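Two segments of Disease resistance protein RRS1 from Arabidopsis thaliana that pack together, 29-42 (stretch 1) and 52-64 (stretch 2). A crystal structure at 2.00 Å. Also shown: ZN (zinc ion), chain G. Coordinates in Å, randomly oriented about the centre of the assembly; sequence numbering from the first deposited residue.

Stretch 1 (29-42) DILGSRFPRGYYRC
Stretch 2, residues 52-64: ATKQVQRSETDSN

Strands 37-42 and 53-58 pair antiparallel, their axes 161° apart in direction and 4.6 Å at closest approach; most strand residues lie near phi/psi -120/140, with Cys42 at -67/146 and Arg58 at -61/133. Register: Gly38 faces Val56 and Tyr40 faces Lys54 as hydrogen-bonded pairs (CA-CA 5.1 and 5.2 Å), alternating with the non-hydrogen-bonded pairs Tyr39-Gln55 (4.8 Å) and Arg41-Thr53 (4.2 Å). Before strand 37-42, a type II turn runs from Ile30 to Ser33, closed by Ser33 N to Ile30 O (3.1 Å), with Gly32 at positive phi (78/2).

Backbone bonds come in reciprocal couples, all 2.9 Å: Gly38 N to Val56 O, Val56 N to Gly38 O, Tyr40 N to Lys54 O, and Lys54 N to Tyr40 O. Cys42 N to Ala52 O (3.0 Å) is weak. Beyond the Gly38-Val56 pair, one water links the two stretches, donating to Pro36 O (2.7 Å) and accepting from Arg58 N (3.2 Å).

Polar side chains extend the contact. Arg37 (ttm) directs its guanidinium edge at Gln57 (tt), so NE and NH1 both donate to Gln57 OE1 at 2.7 Å; the amide's other end, Gln57 NE2, bonds weakly to Phe35 O (3.0 Å). Glu60 (tp) curls back so that OE1 accepts from Arg34 N at 2.7 Å; its charge also makes a long salt bridge, OE1 to Arg34 NH1 at 3.8 Å. Ser33 OG (t) donates to Phe35 O (3.0 Å).

Ring contacts complete the packing. Arg58 covers one face of the Phe35 ring (m, chi2 -77°), a CH-pi contact with Arg58 CG 3.8 Å from the ring centroid and 6° off the normal. On the sheet face carrying Tyr40 (m, chi2 83°), Tyr40 CE1 meets Val56 CG2 at 4.0 Å.

Cys42 (t), the last residue of strand 37-42, binds zinc through SG at 2.3 Å, with three more ligand atoms from elsewhere in the structure.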

# COMPACT_ATOMS: atom_id res chain seq x y z
N ASP B 29 -10.63 2.63 5.11
CA ASP B 29 -11.83 1.83 5.32
C ASP B 29 -11.47 0.56 6.06
O ASP B 29 -10.33 0.09 5.99
CB ASP B 29 -12.52 1.54 4.00
CG ASP B 29 -13.31 2.73 3.47
OD1 ASP B 29 -13.93 3.45 4.29
OD2 ASP B 29 -13.30 2.97 2.24
N ILE B 30 -12.45 0.01 6.77
CA ILE B 30 -12.25 -1.14 7.64
C ILE B 30 -13.26 -2.26 7.33
O ILE B 30 -14.45 -2.00 7.10
CB ILE B 30 -12.37 -0.72 9.11
CG1 ILE B 30 -11.31 0.32 9.46
CG2 ILE B 30 -12.21 -1.94 10.03
CD1 ILE B 30 -9.88 -0.24 9.43
N LEU B 31 -12.77 -3.50 7.31
CA LEU B 31 -13.60 -4.70 7.21
C LEU B 31 -14.84 -4.59 8.08
O LEU B 31 -14.73 -4.32 9.28
CB LEU B 31 -12.80 -5.93 7.64
CG LEU B 31 -13.07 -7.32 7.06
CD1 LEU B 31 -12.71 -8.42 8.09
CD2 LEU B 31 -14.48 -7.50 6.54
N GLY B 32 -16.00 -4.78 7.48
CA GLY B 32 -17.25 -4.89 8.22
C GLY B 32 -17.84 -3.57 8.69
O GLY B 32 -18.88 -3.56 9.34
N SER B 33 -17.20 -2.46 8.36
CA SER B 33 -17.68 -1.17 8.84
C SER B 33 -18.07 -0.22 7.71
O SER B 33 -17.45 -0.20 6.65
CB SER B 33 -16.63 -0.50 9.73
OG SER B 33 -17.11 0.74 10.23
N ARG B 34 -19.10 0.59 7.96
CA ARG B 34 -19.54 1.57 7.00
C ARG B 34 -18.68 2.82 7.12
O ARG B 34 -18.60 3.63 6.20
CB ARG B 34 -21.03 1.90 7.21
CG ARG B 34 -21.96 0.81 6.66
CD ARG B 34 -23.29 0.70 7.38
NE ARG B 34 -23.98 1.98 7.55
CZ ARG B 34 -24.37 2.45 8.73
NH1 ARG B 34 -24.13 1.76 9.84
NH2 ARG B 34 -24.99 3.62 8.80
N PHE B 35 -17.98 2.94 8.25
CA PHE B 35 -17.22 4.15 8.53
C PHE B 35 -15.72 3.88 8.63
O PHE B 35 -15.30 2.89 9.22
CB PHE B 35 -17.72 4.78 9.82
CG PHE B 35 -19.19 5.08 9.80
CD1 PHE B 35 -19.67 6.18 9.11
CD2 PHE B 35 -20.09 4.26 10.47
CE1 PHE B 35 -21.03 6.46 9.09
CE2 PHE B 35 -21.45 4.54 10.45
CZ PHE B 35 -21.92 5.64 9.75
N PRO B 36 -14.91 4.79 8.06
CA PRO B 36 -13.46 4.65 8.03
C PRO B 36 -12.83 4.92 9.39
O PRO B 36 -13.43 5.62 10.21
CB PRO B 36 -13.03 5.72 7.02
CG PRO B 36 -14.06 6.77 7.15
CD PRO B 36 -15.36 6.03 7.40
N ARG B 37 -11.65 4.37 9.61
CA ARG B 37 -10.89 4.65 10.82
C ARG B 37 -9.78 5.66 10.56
O ARG B 37 -9.06 5.57 9.56
CB ARG B 37 -10.31 3.36 11.40
CG ARG B 37 -9.46 3.55 12.64
CD ARG B 37 -9.10 2.20 13.23
NE ARG B 37 -10.29 1.37 13.36
CZ ARG B 37 -10.27 0.05 13.53
NH1 ARG B 37 -11.42 -0.62 13.63
NH2 ARG B 37 -9.12 -0.60 13.57
N GLY B 38 -9.66 6.63 11.46
CA GLY B 38 -8.60 7.62 11.39
C GLY B 38 -7.53 7.35 12.44
O GLY B 38 -7.83 7.01 13.59
N TYR B 39 -6.27 7.48 12.03
CA TYR B 39 -5.13 7.23 12.91
C TYR B 39 -4.32 8.50 13.09
O TYR B 39 -3.93 9.13 12.09
CB TYR B 39 -4.22 6.14 12.34
CG TYR B 39 -4.90 4.81 12.08
CD1 TYR B 39 -5.75 4.65 11.00
CD2 TYR B 39 -4.64 3.70 12.88
CE1 TYR B 39 -6.36 3.41 10.73
CE2 TYR B 39 -5.25 2.47 12.63
CZ TYR B 39 -6.09 2.33 11.55
OH TYR B 39 -6.68 1.09 11.32
N TYR B 40 -4.05 8.84 14.35
CA TYR B 40 -3.33 10.04 14.74
C TYR B 40 -2.17 9.66 15.66
O TYR B 40 -2.23 8.65 16.35
CB TYR B 40 -4.24 11.04 15.47
CG TYR B 40 -5.44 11.47 14.67
CD1 TYR B 40 -6.59 10.69 14.63
CD2 TYR B 40 -5.44 12.68 13.97
CE1 TYR B 40 -7.69 11.07 13.91
CE2 TYR B 40 -6.55 13.07 13.25
CZ TYR B 40 -7.67 12.26 13.22
OH TYR B 40 -8.79 12.63 12.50
N ARG B 41 -1.14 10.51 15.67
CA ARG B 41 -0.00 10.39 16.58
C ARG B 41 0.25 11.79 17.11
O ARG B 41 -0.31 12.74 16.57
CB ARG B 41 1.21 9.80 15.86
CG ARG B 41 1.60 10.50 14.54
CD ARG B 41 2.65 11.60 14.76
NE ARG B 41 3.16 12.14 13.50
CZ ARG B 41 3.69 13.35 13.35
NH1 ARG B 41 3.76 14.17 14.39
NH2 ARG B 41 4.12 13.74 12.17
N CYS B 42 1.00 11.94 18.20
CA CYS B 42 1.19 13.26 18.82
C CYS B 42 1.99 14.26 17.98
O CYS B 42 2.93 13.89 17.27
CB CYS B 42 1.87 13.13 20.19
SG CYS B 42 2.02 14.74 21.03
N ALA B 52 2.40 8.82 22.22
CA ALA B 52 0.94 8.83 22.29
C ALA B 52 0.30 8.80 20.91
O ALA B 52 0.62 9.61 20.04
CB ALA B 52 0.48 10.05 23.07
N THR B 53 -0.60 7.84 20.71
CA THR B 53 -1.38 7.74 19.48
C THR B 53 -2.87 7.68 19.79
O THR B 53 -3.27 7.37 20.91
CB THR B 53 -1.00 6.50 18.67
OG1 THR B 53 -1.32 5.34 19.43
CG2 THR B 53 0.49 6.49 18.38
N LYS B 54 -3.71 7.97 18.80
CA LYS B 54 -5.13 7.73 18.98
C LYS B 54 -5.81 7.31 17.69
O LYS B 54 -5.38 7.67 16.59
CB LYS B 54 -5.82 8.97 19.59
CG LYS B 54 -6.07 10.14 18.66
CD LYS B 54 -6.98 11.15 19.36
CE LYS B 54 -7.20 12.40 18.53
NZ LYS B 54 -8.12 13.35 19.22
N GLN B 55 -6.86 6.51 17.85
CA GLN B 55 -7.66 5.99 16.75
C GLN B 55 -9.10 6.42 16.92
O GLN B 55 -9.65 6.35 18.02
CB GLN B 55 -7.60 4.46 16.72
CG GLN B 55 -6.58 3.88 17.67
CD GLN B 55 -5.21 3.91 17.08
OE1 GLN B 55 -5.05 3.63 15.89
NE2 GLN B 55 -4.22 4.29 17.87
N VAL B 56 -9.70 6.87 15.83
CA VAL B 56 -11.04 7.43 15.86
C VAL B 56 -11.91 6.76 14.80
O VAL B 56 -11.54 6.72 13.63
CB VAL B 56 -11.02 8.93 15.60
CG1 VAL B 56 -12.44 9.47 15.55
CG2 VAL B 56 -10.18 9.67 16.65
N GLN B 57 -13.05 6.22 15.22
CA GLN B 57 -13.95 5.57 14.28
C GLN B 57 -15.41 5.71 14.69
O GLN B 57 -15.78 5.30 15.79
CB GLN B 57 -13.59 4.09 14.12
CG GLN B 57 -14.45 3.37 13.10
CD GLN B 57 -13.91 2.01 12.74
OE1 GLN B 57 -12.98 1.51 13.38
NE2 GLN B 57 -14.48 1.40 11.71
N ARG B 58 -16.22 6.28 13.81
CA ARG B 58 -17.66 6.40 14.02
C ARG B 58 -18.27 5.01 14.13
O ARG B 58 -17.95 4.12 13.34
CB ARG B 58 -18.29 7.20 12.87
CG ARG B 58 -19.81 7.32 12.91
CD ARG B 58 -20.27 8.78 12.87
NE ARG B 58 -19.44 9.63 12.02
CZ ARG B 58 -19.39 10.96 12.11
NH1 ARG B 58 -20.10 11.59 13.03
NH2 ARG B 58 -18.61 11.66 11.30
N SER B 59 -19.12 4.80 15.14
CA SER B 59 -19.61 3.46 15.45
C SER B 59 -20.52 2.89 14.38
O SER B 59 -21.43 3.57 13.89
CB SER B 59 -20.35 3.46 16.79
OG SER B 59 -20.92 2.18 17.02
N GLU B 60 -20.27 1.64 14.02
CA GLU B 60 -21.08 0.94 13.03
C GLU B 60 -22.52 0.80 13.51
O GLU B 60 -23.45 1.24 12.83
CB GLU B 60 -20.48 -0.44 12.73
CG GLU B 60 -21.35 -1.33 11.86
CD GLU B 60 -21.33 -0.92 10.39
OE1 GLU B 60 -20.71 0.11 10.06
OE2 GLU B 60 -21.95 -1.64 9.57
N THR B 61 -22.69 0.19 14.67
CA THR B 61 -24.01 -0.10 15.22
C THR B 61 -24.84 1.16 15.51
O THR B 61 -25.98 1.28 15.08
CB THR B 61 -23.90 -0.94 16.51
OG1 THR B 61 -23.07 -0.26 17.45
CG2 THR B 61 -23.29 -2.30 16.20
N ASP B 62 -24.26 2.10 16.25
CA ASP B 62 -24.92 3.36 16.54
C ASP B 62 -24.18 4.52 15.87
O ASP B 62 -23.13 4.96 16.34
CB ASP B 62 -25.00 3.60 18.05
N SER B 63 -24.74 5.01 14.76
CA SER B 63 -24.09 6.04 13.95
C SER B 63 -23.85 7.36 14.69
O SER B 63 -23.10 8.22 14.22
CB SER B 63 -24.92 6.31 12.70
OG SER B 63 -24.48 7.49 12.04
N ASN B 64 -24.49 7.52 15.84
CA ASN B 64 -24.36 8.74 16.63
C ASN B 64 -23.13 8.71 17.54
O ASN B 64 -22.61 9.75 17.94
CB ASN B 64 -25.63 8.97 17.45
ZN ZN G . 2.43 13.88 23.13
O HOH W 1 -15.39 7.33 10.93